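Local atomic coordinates of flagellar basal body rod modification protein (Helicobacter pylori 26695, PDB entry 4ZZF), a protein that is probably required for flagellar hook formation, where it may serve as a scaffolding protein of the hook cap. Residues K8-D13 / G111-V116; A17-N22 / G80-K85; N23-S28 / F71-T76; Y88-E93 / T106-G111. All coordinates share one frame; numbering follows the deposited sequence.

Contact 1: residues K8-D13 / G111-V116; sequences KIAETD and GEVESV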
loop_
_atom_site.group_PDB
_atom_site.type_symbol
_atom_site.label_atom_id
_atom_site.label_comp_id
_atom_site.label_asym_id
_atom_site.label_seq_id
_atom_site.Cartn_x
_atom_site.Cartn_y
_atom_site.Cartn_z
ATOM N N LYS A 8 5.890 -5.691 4.270
ATOM C CA LYS A 8 6.800 -4.885 5.080
ATOM C C LYS A 8 7.680 -5.816 5.892
ATOM O O LYS A 8 7.349 -6.990 6.071
ATOM C CB LYS A 8 6.049 -3.929 6.022
ATOM C CG LYS A 8 5.047 -2.960 5.347
ATOM C CD LYS A 8 5.737 -1.985 4.411
ATOM C CE LYS A 8 4.798 -0.874 3.952
ATOM N NZ LYS A 8 3.573 -1.391 3.283
ATOM N N ILE A 9 8.798 -5.297 6.379
ATOM C CA ILE A 9 9.541 -5.981 7.420
ATOM C C ILE A 9 8.945 -5.533 8.727
ATOM O O ILE A 9 8.709 -4.334 8.934
ATOM C CB ILE A 9 11.057 -5.673 7.391
ATOM C CG1 ILE A 9 11.630 -5.926 5.997
ATOM C CG2 ILE A 9 11.806 -6.491 8.476
ATOM C CD1 ILE A 9 11.847 -7.379 5.689
ATOM N N ALA A 10 8.659 -6.500 9.594
ATOM C CA ALA A 10 8.155 -6.205 10.933
ATOM C C ALA A 10 9.201 -6.596 11.969
ATOM O O ALA A 10 9.847 -7.636 11.837
ATOM C CB ALA A 10 6.850 -6.937 11.191
ATOM N N GLU A 11 9.398 -5.728 12.952
ATOM C CA GLU A 11 10.134 -6.060 14.160
ATOM C C GLU A 11 9.074 -6.333 15.241
ATOM O O GLU A 11 8.200 -5.502 15.444
ATOM C CB GLU A 11 11.064 -4.907 14.592
ATOM C CG GLU A 11 12.077 -4.434 13.556
ATOM C CD GLU A 11 13.304 -5.330 13.487
ATOM O OE1 GLU A 11 13.561 -6.082 14.459
ATOM O OE2 GLU A 11 14.006 -5.308 12.457
ATOM N N THR A 12 9.114 -7.478 15.909
ATOM C CA THR A 12 8.154 -7.723 16.991
ATOM C C THR A 12 8.849 -7.840 18.348
ATOM O O THR A 12 10.069 -7.971 18.410
ATOM C CB THR A 12 7.328 -8.998 16.769
ATOM O OG1 THR A 12 8.108 -10.138 17.126
ATOM C CG2 THR A 12 6.868 -9.109 15.341
ATOM N N ASP A 13 8.077 -7.799 19.434
ATOM C CA ASP A 13 8.670 -7.935 20.767
ATOM C C ASP A 13 8.865 -9.407 21.175
ATOM O O ASP A 13 9.166 -9.697 22.324
ATOM C CB ASP A 13 7.829 -7.197 21.832
ATOM C CG ASP A 13 6.386 -7.702 21.919
ATOM O OD1 ASP A 13 6.109 -8.856 21.544
ATOM O OD2 ASP A 13 5.511 -6.939 22.375
ATOM N N GLY A 111 11.031 -9.983 10.375
ATOM C CA GLY A 111 11.128 -10.452 9.011
ATOM C C GLY A 111 9.978 -9.964 8.172
ATOM O O GLY A 111 9.099 -9.222 8.644
ATOM N N GLU A 112 9.980 -10.386 6.916
ATOM C CA GLU A 112 8.935 -9.972 6.010
ATOM C C GLU A 112 7.588 -10.508 6.456
ATOM O O GLU A 112 7.468 -11.666 6.854
ATOM C CB GLU A 112 9.233 -10.431 4.594
ATOM C CG GLU A 112 8.245 -9.868 3.587
ATOM C CD GLU A 112 8.615 -10.200 2.147
ATOM O OE1 GLU A 112 9.134 -11.313 1.899
ATOM O OE2 GLU A 112 8.379 -9.340 1.274
ATOM N N VAL A 113 6.574 -9.657 6.402
ATOM C CA VAL A 113 5.222 -10.117 6.648
ATOM C C VAL A 113 4.656 -10.735 5.392
ATOM O O VAL A 113 4.416 -10.041 4.409
ATOM C CB VAL A 113 4.317 -8.988 7.111
ATOM C CG1 VAL A 113 2.910 -9.527 7.360
ATOM C CG2 VAL A 113 4.908 -8.334 8.361
ATOM N N GLU A 114 4.438 -12.043 5.422
ATOM C CA GLU A 114 4.049 -12.764 4.223
ATOM C C GLU A 114 2.539 -12.791 4.011
ATOM O O GLU A 114 2.064 -12.922 2.885
ATOM C CB GLU A 114 4.593 -14.187 4.276
ATOM C CG GLU A 114 6.108 -14.233 4.361
ATOM C CD GLU A 114 6.637 -15.641 4.478
ATOM O OE1 GLU A 114 6.303 -16.314 5.475
ATOM O OE2 GLU A 114 7.379 -16.073 3.570
ATOM N N SER A 115 1.779 -12.678 5.089
ATOM C CA SER A 115 0.336 -12.603 4.955
ATOM C C SER A 115 -0.230 -12.081 6.251
ATOM O O SER A 115 0.448 -12.085 7.270
ATOM C CB SER A 115 -0.272 -13.973 4.599
ATOM O OG SER A 115 -0.444 -14.787 5.739
ATOM N N VAL A 116 -1.464 -11.598 6.194
ATOM C CA VAL A 116 -2.218 -11.246 7.388
ATOM C C VAL A 116 -3.384 -12.207 7.501
ATOM O O VAL A 116 -4.134 -12.389 6.549
ATOM C CB VAL A 116 -2.726 -9.792 7.354
ATOM C CG1 VAL A 116 -3.813 -9.571 8.408
ATOM C CG2 VAL A 116 -1.580 -8.836 7.571
#

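Contact 2: residues A17-N22 / G80-K85; sequences ANFDGN and GEKVPK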
loop_
_atom_site.group_PDB
_atom_site.type_symbol
_atom_site.label_atom_id
_atom_site.label_comp_id
_atom_site.label_asym_id
_atom_site.label_seq_id
_atom_site.Cartn_x
_atom_site.Cartn_y
_atom_site.Cartn_z
ATOM N N ALA A 17 12.571 -18.178 22.087
ATOM C CA ALA A 17 11.769 -19.376 21.902
ATOM C C ALA A 17 11.838 -20.246 23.156
ATOM O O ALA A 17 12.798 -20.164 23.928
ATOM C CB ALA A 17 12.242 -20.159 20.696
ATOM N N ASN A 18 10.837 -21.091 23.358
ATOM C CA ASN A 18 10.820 -21.934 24.548
ATOM C C ASN A 18 11.445 -23.304 24.340
ATOM O O ASN A 18 11.067 -24.034 23.425
ATOM C CB ASN A 18 9.399 -22.114 25.057
ATOM C CG ASN A 18 9.337 -23.029 26.263
ATOM O OD1 ASN A 18 9.009 -24.214 26.142
ATOM N ND2 ASN A 18 9.682 -22.493 27.431
ATOM N N PHE A 19 12.404 -23.642 25.195
ATOM C CA PHE A 19 12.943 -24.999 25.236
ATOM C C PHE A 19 12.362 -25.736 26.435
ATOM O O PHE A 19 12.486 -25.263 27.565
ATOM C CB PHE A 19 14.466 -24.975 25.310
ATOM C CG PHE A 19 15.089 -26.333 25.431
ATOM C CD1 PHE A 19 14.824 -27.314 24.493
ATOM C CD2 PHE A 19 15.963 -26.618 26.466
ATOM C CE1 PHE A 19 15.408 -28.562 24.593
ATOM C CE2 PHE A 19 16.547 -27.858 26.570
ATOM C CZ PHE A 19 16.271 -28.834 25.632
ATOM N N ASP A 20 11.732 -26.885 26.193
ATOM C CA ASP A 20 11.018 -27.586 27.266
ATOM C C ASP A 20 11.943 -28.405 28.169
ATOM O O ASP A 20 11.557 -28.774 29.276
ATOM C CB ASP A 20 9.908 -28.496 26.699
ATOM C CG ASP A 20 10.435 -29.611 25.796
ATOM O OD1 ASP A 20 11.554 -30.123 26.030
ATOM O OD2 ASP A 20 9.703 -29.994 24.852
ATOM N N GLY A 21 13.151 -28.696 27.690
ATOM C CA GLY A 21 14.097 -29.476 28.464
ATOM C C GLY A 21 14.545 -30.766 27.796
ATOM O O GLY A 21 15.635 -31.276 28.084
ATOM N N ASN A 22 13.723 -31.305 26.901
ATOM C CA ASN A 22 14.122 -32.519 26.194
ATOM C C ASN A 22 13.952 -32.445 24.672
ATOM O O ASN A 22 14.857 -32.821 23.919
ATOM C CB ASN A 22 13.349 -33.728 26.743
ATOM C CG ASN A 22 13.802 -35.045 26.116
ATOM O OD1 ASN A 22 14.985 -35.408 26.184
ATOM N ND2 ASN A 22 12.863 -35.765 25.502
ATOM N N GLY A 80 27.600 -30.228 24.944
ATOM C CA GLY A 80 26.679 -31.258 24.510
ATOM C C GLY A 80 25.724 -31.614 25.630
ATOM O O GLY A 80 24.963 -32.569 25.511
ATOM N N GLU A 81 25.768 -30.837 26.713
ATOM C CA GLU A 81 24.892 -31.010 27.879
ATOM C C GLU A 81 23.536 -30.328 27.666
ATOM O O GLU A 81 23.496 -29.163 27.280
ATOM C CB GLU A 81 25.557 -30.416 29.118
ATOM C CG GLU A 81 27.075 -30.374 29.037
ATOM C CD GLU A 81 27.722 -29.919 30.338
ATOM O OE1 GLU A 81 27.070 -29.147 31.084
ATOM O OE2 GLU A 81 28.882 -30.319 30.606
ATOM N N LYS A 82 22.430 -31.023 27.927
ATOM C CA LYS A 82 21.118 -30.395 27.772
ATOM C C LYS A 82 20.882 -29.337 28.842
ATOM O O LYS A 82 20.976 -29.614 30.036
ATOM C CB LYS A 82 19.996 -31.438 27.790
ATOM C CG LYS A 82 19.956 -32.275 26.511
ATOM C CD LYS A 82 18.538 -32.665 26.118
ATOM C CE LYS A 82 18.530 -33.365 24.760
ATOM N NZ LYS A 82 17.153 -33.724 24.301
ATOM N N VAL A 83 20.574 -28.123 28.387
ATOM C CA VAL A 83 20.459 -26.942 29.243
ATOM C C VAL A 83 19.108 -26.855 29.959
ATOM O O VAL A 83 18.156 -27.537 29.568
ATOM C CB VAL A 83 20.665 -25.678 28.414
ATOM C CG1 VAL A 83 22.043 -25.716 27.741
ATOM C CG2 VAL A 83 19.543 -25.555 27.382
ATOM N N PRO A 84 19.018 -26.023 31.017
ATOM C CA PRO A 84 17.731 -25.894 31.723
ATOM C C PRO A 84 16.589 -25.431 30.816
ATOM O O PRO A 84 16.811 -24.675 29.868
ATOM C CB PRO A 84 18.017 -24.849 32.818
ATOM C CG PRO A 84 19.341 -24.252 32.475
ATOM C CD PRO A 84 20.091 -25.292 31.708
ATOM N N LYS A 85 15.382 -25.912 31.096
ATOM C CA LYS A 85 14.224 -25.519 30.314
ATOM C C LYS A 85 14.001 -24.026 30.494
ATOM O O LYS A 85 14.408 -23.446 31.499
ATOM C CB LYS A 85 12.974 -26.310 30.722
ATOM C CG LYS A 85 12.401 -25.963 32.096
ATOM C CD LYS A 85 11.240 -26.901 32.483
ATOM C CE LYS A 85 9.877 -26.331 32.095
ATOM N NZ LYS A 85 8.721 -27.171 32.580
#

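Contact 3: residues N23-S28 / F71-T76; sequences NKLSFS and FEWDGT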
loop_
_atom_site.group_PDB
_atom_site.type_symbol
_atom_site.label_atom_id
_atom_site.label_comp_id
_atom_site.label_asym_id
_atom_site.label_seq_id
_atom_site.Cartn_x
_atom_site.Cartn_y
_atom_site.Cartn_z
ATOM N N ASN A 23 12.798 -31.967 24.220
ATOM C CA ASN A 23 12.494 -31.958 22.794
ATOM C C ASN A 23 13.241 -30.879 22.007
ATOM O O ASN A 23 13.441 -29.758 22.493
ATOM C CB ASN A 23 10.990 -31.793 22.584
ATOM C CG ASN A 23 10.189 -32.919 23.213
ATOM O OD1 ASN A 23 10.727 -33.991 23.507
ATOM N ND2 ASN A 23 8.896 -32.682 23.424
ATOM N N LYS A 24 13.647 -31.244 20.791
ATOM C CA LYS A 24 14.280 -30.332 19.843
ATOM C C LYS A 24 13.484 -29.043 19.702
ATOM O O LYS A 24 12.278 -28.999 19.956
ATOM C CB LYS A 24 14.412 -30.996 18.465
ATOM C CG LYS A 24 13.274 -30.588 17.516
ATOM C CD LYS A 24 13.448 -31.060 16.078
ATOM C CE LYS A 24 13.904 -32.510 15.980
ATOM N NZ LYS A 24 13.829 -32.999 14.566
ATOM N N LEU A 25 14.162 -27.991 19.280
ATOM C CA LEU A 25 13.470 -26.747 19.023
ATOM C C LEU A 25 13.621 -26.354 17.563
ATOM O O LEU A 25 14.724 -26.107 17.095
ATOM C CB LEU A 25 14.005 -25.647 19.926
ATOM C CG LEU A 25 13.331 -24.310 19.663
ATOM C CD1 LEU A 25 11.856 -24.377 20.062
ATOM C CD2 LEU A 25 14.067 -23.237 20.421
ATOM N N SER A 26 12.512 -26.325 16.842
ATOM C CA SER A 26 12.505 -25.767 15.501
ATOM C C SER A 26 12.336 -24.271 15.633
ATOM O O SER A 26 11.555 -23.810 16.471
ATOM C CB SER A 26 11.377 -26.357 14.650
ATOM O OG SER A 26 11.672 -27.694 14.296
ATOM N N PHE A 27 13.075 -23.513 14.831
ATOM C CA PHE A 27 12.911 -22.061 14.802
ATOM C C PHE A 27 13.341 -21.504 13.447
ATOM O O PHE A 27 14.040 -22.160 12.673
ATOM C CB PHE A 27 13.705 -21.395 15.936
ATOM C CG PHE A 27 15.196 -21.449 15.743
ATOM C CD1 PHE A 27 15.929 -22.529 16.207
ATOM C CD2 PHE A 27 15.866 -20.425 15.086
ATOM C CE1 PHE A 27 17.300 -22.581 16.022
ATOM C CE2 PHE A 27 17.234 -20.476 14.904
ATOM C CZ PHE A 27 17.951 -21.545 15.366
ATOM N N SER A 28 12.923 -20.279 13.176
ATOM C CA SER A 28 13.153 -19.652 11.887
ATOM C C SER A 28 13.813 -18.265 12.045
ATOM O O SER A 28 13.524 -17.518 12.994
ATOM C CB SER A 28 11.822 -19.572 11.134
ATOM O OG SER A 28 11.772 -18.463 10.265
ATOM N N PHE A 71 15.725 -23.764 11.221
ATOM C CA PHE A 71 16.824 -24.395 11.922
ATOM C C PHE A 71 16.290 -25.277 13.034
ATOM O O PHE A 71 15.112 -25.190 13.391
ATOM C CB PHE A 71 17.770 -23.349 12.503
ATOM C CG PHE A 71 18.354 -22.405 11.479
ATOM C CD1 PHE A 71 19.530 -22.718 10.820
ATOM C CD2 PHE A 71 17.729 -21.196 11.197
ATOM C CE1 PHE A 71 20.076 -21.843 9.899
ATOM C CE2 PHE A 71 18.263 -20.317 10.275
ATOM C CZ PHE A 71 19.437 -20.641 9.621
ATOM N N GLU A 72 17.157 -26.130 13.573
ATOM C CA GLU A 72 16.810 -26.915 14.746
ATOM C C GLU A 72 17.934 -26.802 15.755
ATOM O O GLU A 72 19.103 -26.669 15.392
ATOM C CB GLU A 72 16.547 -28.380 14.382
ATOM C CG GLU A 72 15.232 -28.595 13.627
ATOM C CD GLU A 72 14.984 -30.045 13.206
ATOM O OE1 GLU A 72 15.946 -30.847 13.164
ATOM O OE2 GLU A 72 13.808 -30.374 12.916
ATOM N N TRP A 73 17.561 -26.823 17.023
ATOM C CA TRP A 73 18.512 -26.841 18.115
ATOM C C TRP A 73 18.155 -27.994 19.048
ATOM O O TRP A 73 16.994 -28.106 19.458
ATOM C CB TRP A 73 18.476 -25.519 18.856
ATOM C CG TRP A 73 19.305 -25.481 20.088
ATOM C CD1 TRP A 73 20.549 -25.998 20.255
ATOM C CD2 TRP A 73 18.933 -24.891 21.336
ATOM N NE1 TRP A 73 20.987 -25.751 21.534
ATOM C CE2 TRP A 73 20.019 -25.073 22.213
ATOM C CE3 TRP A 73 17.803 -24.222 21.795
ATOM C CZ2 TRP A 73 19.990 -24.617 23.527
ATOM C CZ3 TRP A 73 17.785 -23.760 23.093
ATOM C CH2 TRP A 73 18.872 -23.963 23.945
ATOM N N ASP A 74 19.131 -28.843 19.383
ATOM C CA ASP A 74 18.855 -30.036 20.192
ATOM C C ASP A 74 18.742 -29.709 21.673
ATOM O O ASP A 74 18.452 -30.581 22.484
ATOM C CB ASP A 74 19.929 -31.117 19.978
ATOM C CG ASP A 74 21.342 -30.635 20.299
ATOM O OD1 ASP A 74 21.504 -29.641 21.035
ATOM O OD2 ASP A 74 22.304 -31.263 19.811
ATOM N N GLY A 75 18.973 -28.450 22.019
ATOM C CA GLY A 75 18.859 -28.015 23.394
ATOM C C GLY A 75 20.113 -28.250 24.214
ATOM O O GLY A 75 20.069 -28.183 25.447
ATOM N N THR A 76 21.232 -28.518 23.540
ATOM C CA THR A 76 22.514 -28.697 24.227
ATOM C C THR A 76 23.373 -27.437 24.176
ATOM O O THR A 76 23.271 -26.624 23.246
ATOM C CB THR A 76 23.328 -29.874 23.636
ATOM O OG1 THR A 76 23.707 -29.575 22.285
ATOM C CG2 THR A 76 22.511 -31.172 23.669
#

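Contact 4: residues Y88-E93 / T106-G111; sequences YKIKAE and TRIGRG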
loop_
_atom_site.group_PDB
_atom_site.type_symbol
_atom_site.label_atom_id
_atom_site.label_comp_id
_atom_site.label_asym_id
_atom_site.label_seq_id
_atom_site.Cartn_x
_atom_site.Cartn_y
_atom_site.Cartn_z
ATOM N N TYR A 88 14.887 -19.133 25.497
ATOM C CA TYR A 88 16.184 -18.803 24.922
ATOM C C TYR A 88 16.081 -17.788 23.785
ATOM O O TYR A 88 15.304 -17.966 22.841
ATOM C CB TYR A 88 16.858 -20.079 24.447
ATOM C CG TYR A 88 17.342 -20.885 25.613
ATOM C CD1 TYR A 88 16.475 -21.722 26.317
ATOM C CD2 TYR A 88 18.653 -20.782 26.044
ATOM C CE1 TYR A 88 16.917 -22.456 27.404
ATOM C CE2 TYR A 88 19.108 -21.503 27.127
ATOM C CZ TYR A 88 18.242 -22.340 27.804
ATOM O OH TYR A 88 18.713 -23.046 28.883
ATOM N N LYS A 89 16.861 -16.719 23.897
ATOM C CA LYS A 89 16.983 -15.715 22.837
ATOM C C LYS A 89 17.877 -16.217 21.709
ATOM O O LYS A 89 19.003 -16.669 21.945
ATOM C CB LYS A 89 17.552 -14.404 23.390
ATOM C CG LYS A 89 16.766 -13.829 24.542
ATOM C CD LYS A 89 17.488 -12.649 25.173
ATOM C CE LYS A 89 16.755 -12.146 26.415
ATOM N NZ LYS A 89 17.345 -10.883 26.962
ATOM N N ILE A 90 17.381 -16.126 20.482
ATOM C CA ILE A 90 18.137 -16.575 19.325
ATOM C C ILE A 90 18.388 -15.408 18.371
ATOM O O ILE A 90 17.445 -14.708 17.968
ATOM C CB ILE A 90 17.410 -17.710 18.587
ATOM C CG1 ILE A 90 17.169 -18.882 19.544
ATOM C CG2 ILE A 90 18.223 -18.157 17.385
ATOM C CD1 ILE A 90 16.428 -20.040 18.927
ATOM N N LYS A 91 19.667 -15.178 18.066
ATOM C CA LYS A 91 20.123 -14.106 17.178
ATOM C C LYS A 91 21.104 -14.682 16.173
ATOM O O LYS A 91 21.528 -15.833 16.300
ATOM C CB LYS A 91 20.818 -12.981 17.938
ATOM C CG LYS A 91 20.140 -12.552 19.201
ATOM C CD LYS A 91 20.779 -11.295 19.771
ATOM C CE LYS A 91 22.251 -11.483 20.076
ATOM N NZ LYS A 91 22.713 -10.370 20.973
ATOM N N ALA A 92 21.487 -13.877 15.190
ATOM C CA ALA A 92 22.472 -14.306 14.212
ATOM C C ALA A 92 23.267 -13.118 13.689
ATOM O O ALA A 92 22.802 -11.981 13.702
ATOM C CB ALA A 92 21.804 -15.048 13.054
ATOM N N GLU A 93 24.469 -13.408 13.220
ATOM C CA GLU A 93 25.318 -12.417 12.586
ATOM C C GLU A 93 25.793 -13.002 11.282
ATOM O O GLU A 93 26.121 -14.184 11.233
ATOM C CB GLU A 93 26.500 -12.058 13.479
ATOM C CG GLU A 93 26.115 -11.207 14.668
ATOM C CD GLU A 93 27.317 -10.540 15.284
ATOM O OE1 GLU A 93 28.316 -11.260 15.523
ATOM O OE2 GLU A 93 27.279 -9.301 15.486
ATOM N N THR A 106 20.291 -10.399 12.545
ATOM C CA THR A 106 18.890 -10.774 12.560
ATOM C C THR A 106 18.607 -11.577 13.825
ATOM O O THR A 106 19.502 -11.806 14.638
ATOM C CB THR A 106 18.495 -11.571 11.296
ATOM O OG1 THR A 106 17.065 -11.683 11.235
ATOM C CG2 THR A 106 19.128 -12.949 11.299
ATOM N N ARG A 107 17.354 -11.974 14.005
ATOM C CA ARG A 107 16.922 -12.567 15.263
ATOM C C ARG A 107 15.547 -13.132 15.039
ATOM O O ARG A 107 14.865 -12.752 14.077
ATOM C CB ARG A 107 16.876 -11.530 16.393
ATOM C CG ARG A 107 15.914 -10.379 16.084
ATOM C CD ARG A 107 15.451 -9.659 17.336
ATOM N NE ARG A 107 14.623 -8.487 17.050
ATOM C CZ ARG A 107 13.306 -8.423 17.243
ATOM N NH1 ARG A 107 12.645 -9.474 17.714
ATOM N NH2 ARG A 107 12.645 -7.306 16.961
ATOM N N ILE A 108 15.147 -14.038 15.918
ATOM C CA ILE A 108 13.778 -14.517 15.953
ATOM C C ILE A 108 12.795 -13.357 16.151
ATOM O O ILE A 108 13.048 -12.449 16.944
ATOM C CB ILE A 108 13.602 -15.545 17.084
ATOM C CG1 ILE A 108 14.175 -16.889 16.651
ATOM C CG2 ILE A 108 12.132 -15.723 17.463
ATOM C CD1 ILE A 108 13.777 -18.015 17.583
ATOM N N GLY A 109 11.670 -13.377 15.443
ATOM C CA GLY A 109 10.627 -12.387 15.694
ATOM C C GLY A 109 10.734 -11.118 14.862
ATOM O O GLY A 109 10.200 -10.074 15.234
ATOM N N ARG A 110 11.432 -11.201 13.732
ATOM C CA ARG A 110 11.435 -10.119 12.758
ATOM C C ARG A 110 11.504 -10.719 11.366
ATOM O O ARG A 110 11.981 -11.831 11.186
ATOM C CB ARG A 110 12.612 -9.159 12.988
ATOM C CG ARG A 110 13.997 -9.801 12.750
ATOM C CD ARG A 110 15.115 -8.753 12.733
ATOM N NE ARG A 110 14.991 -7.817 11.618
ATOM C CZ ARG A 110 15.457 -8.058 10.393
ATOM N NH1 ARG A 110 16.064 -9.206 10.127
ATOM N NH2 ARG A 110 15.300 -7.167 9.426
ATOM N N GLY A 111 11.031 -9.983 10.375
ATOM C CA GLY A 111 11.128 -10.452 9.011
ATOM C C GLY A 111 9.978 -9.964 8.172
ATOM O O GLY A 111 9.099 -9.222 8.644
#

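Contact 1: residues K8-D13 / G111-V116
Ala10 and Gly111 form an antiparallel hydrogen-bonded pair, and Ile9 with Glu112 makes the neighbouring non-hydrogen-bonded one, a short two-residue ladder. It lays the chain that follows strand 104-107 against the edge of strand 9-12, whose other edge pairs with strand 137-141. The packed part is mostly backbone. Ala10 N reaches Gly111 O at 2.9 Å, the donor standing above the carbonyl plane, and Gly111 N returns a bond to Ala10 O at 3.0 Å. Beyond the Ile9-Glu112 pair, Val113 N bonds Lys8 O at 2.8 Å, almost in line with the carbonyl (C=O...N 178°). Gly111 turns the corner here with phi 149°, a backbone shape at which a CB would collide with the preceding carbonyl. On the Ala10 side, Val113 CG2 is anti to the carbonyl carbon, beside the backbone N, where it meets Ala10 CB at 3.7 Å; Phe140 and Leu125 lie beside these two. On the other face Phe30 packs beside Ile9 and Glu112, and only the outer part of Glu112 is looser, its chain extended and partly exposed. Lys8 points away from 111-116; its amino group bonds Ser4 O, and its side chain packs on Val3 of a third subunit. Glu112 CG passes Lys8 O at 3.9 Å, and Ile9 CD1 stands 3.7 Å from Glu112 N.

Contact 2: residues A17-N22 / G80-K85
Phe19 and Val83 bring together the end of strand 16-19 and the loop that leads into strand 86-94, at one end of the FlgD Ig-like domain. The apolar contact is made at the rim of the Phe19 ring: CD2 lies 3.8 Å from Val83 CG2, the two side chains meeting at a slant. CG of Phe19 is anti to the backbone N (chi1 177°), and the ring presents its edge to the loop. Val83 O sits in the ring plane, 3.4 Å from CE2, while one face carries Gly21 N over its centre. Outside the two segments the Trp73 ring meets that of Phe19, and Tyr88 packs against its side chain.

Polar contacts gather at the exposed Asn22. Asp20 OD1 accepts from Asn22 N at 2.6 Å, closing an Asx turn, and the same oxygen also takes Asn23 N. Lys82 reaches the carbonyl of Asn22, its chain bent at chi2 (-146°) and passing Gly21 O with its CD. Lys82 NZ bonds Asn22 O over 2.5 Å, a distance so short that its exact length is doubtful, and Asn22 OD1 only weakly.

Lys85 adds close packing. It lies against the turn through the root of its side chain, its amino end leading away; Lys85 CA is 3.3 Å from Phe19 O, and Lys85 CB is 3.2 Å from Asp20 O.

Contact 3: residues N23-S28 / F71-T76
Phe27 and Phe71 form one of two hydrogen-bonded pairs between 23-28 and 71-76, part of the antiparallel ladder of strands 25-31 and 67-73 within the Ig-like domain; Leu25 and Trp73 form the other, with Ser26 and Glu72 between them. All four N-H groups of these two pairs bond across the strands, the shortest from Phe71 N to Phe27 O at 2.7 Å. Phe27, Phe71, Leu25 and Trp73 share the inward face, where Ile44 and Ile46 of strand 43-47 lie beneath.

Lys24 can be followed outward to Glu72, on the other face. Its CB lies 4.0 Å from Trp73 O. Farther out CD reaches the carboxylate of Glu72, 3.3 Å from OE2, and the chain bends at chi3 (45°), leaving CE 3.7 Å from OE2. NZ ends 3.1 Å from Glu72 OE2, a salt bridge in which the ammonium comes from above the carboxylate plane. Glu72 runs extended beyond CG to meet it, and both residues are exposed, so solvent probably weakens the attraction.

On the inward face, Leu25 CD2 meets the Trp73 ring edge at CE3, 4.1 Å away, and Trp73 NE1 bonds Thr76 O in the indole plane. The Phe27 and Phe71 rings are near parallel (24°) but slid apart, leaving little overlap. One face of Phe27 meets the root of Phe71, whose CB stands offset toward the rim, 3.4 Å from Phe27 CZ.

Contact 4: residues Y88-E93 / T106-G111
Ile90 and Ile108 meet through their terminal methyls, CD1 to CD1 at 3.6 Å, where strand 104-107 of a beta hairpin runs out beside strand 86-94. In both residues CG1 is anti to the carbonyl carbon, and the Ile108 CD1 also lies against Ile90 CB, the two side chains slanting across each other. On the same buried side Ala92 CB packs on Thr106 CG2 at 3.8 Å.

The backbone fixes this first shell. Ala92 and Thr106 are an antiparallel hydrogen-bonded pair: Ala92 N gives to Thr106 O at 2.9 Å and Thr106 N to Ala92 O at 3.2 Å. Lys91 and Arg107 follow as a non-hydrogen-bonded pair, their CA atoms just 4.0 Å apart. Beyond it Ile108 N still bonds Ile90 O at 3.2 Å, although the regular strand has ended.

Farther out, Phe27 lies against both isoleucines, and Leu29 and Phe31 of the same strand touch Ala92 and Thr106. Thr106 turns its hydroxyl anti to the backbone N (chi1 -169°); OG1 takes Arg110 NH1 at 2.9 Å, in the guanidinium plane, and also bonds Phe30 O. Arg110 and Arg107 each form a salt bridge to Glu11, and Arg110 makes another to Asp32.

Across the two segments the side-chain contacts are thus apolar, while Arg110 is met by the carboxylates of Glu11 and Asp32 and the hydroxyls of Thr106 and Tyr141. Such compensation would be expected to keep Arg110 charged and to link 106-111 to strand 9-12 and, through Asp32, to the end of strand 25-31.

Contacts 2 and 3 lie in the Ig-like domain, on the opposite side of the chain's centre from contact 1. Contacts 2 and 3 are neighbours, their centres about 9 Å apart: Val83 N bonds Gly75 O at 3.0 Å, and Phe19 CZ packs on Gly75 CA. Contact 3 meets contact 4 through the core, where Phe27 CE2 approaches Ile90 CG2 to 3.5 Å. Contacts 1 and 4, centred about 13 Å apart, share Gly111 and are also joined by a probable hydrogen bond from Thr12 OG1 to Gly109 O at 2.8 Å. Contact 4 therefore sits between the core around Phe27 and the strands 9-12 and 137-141.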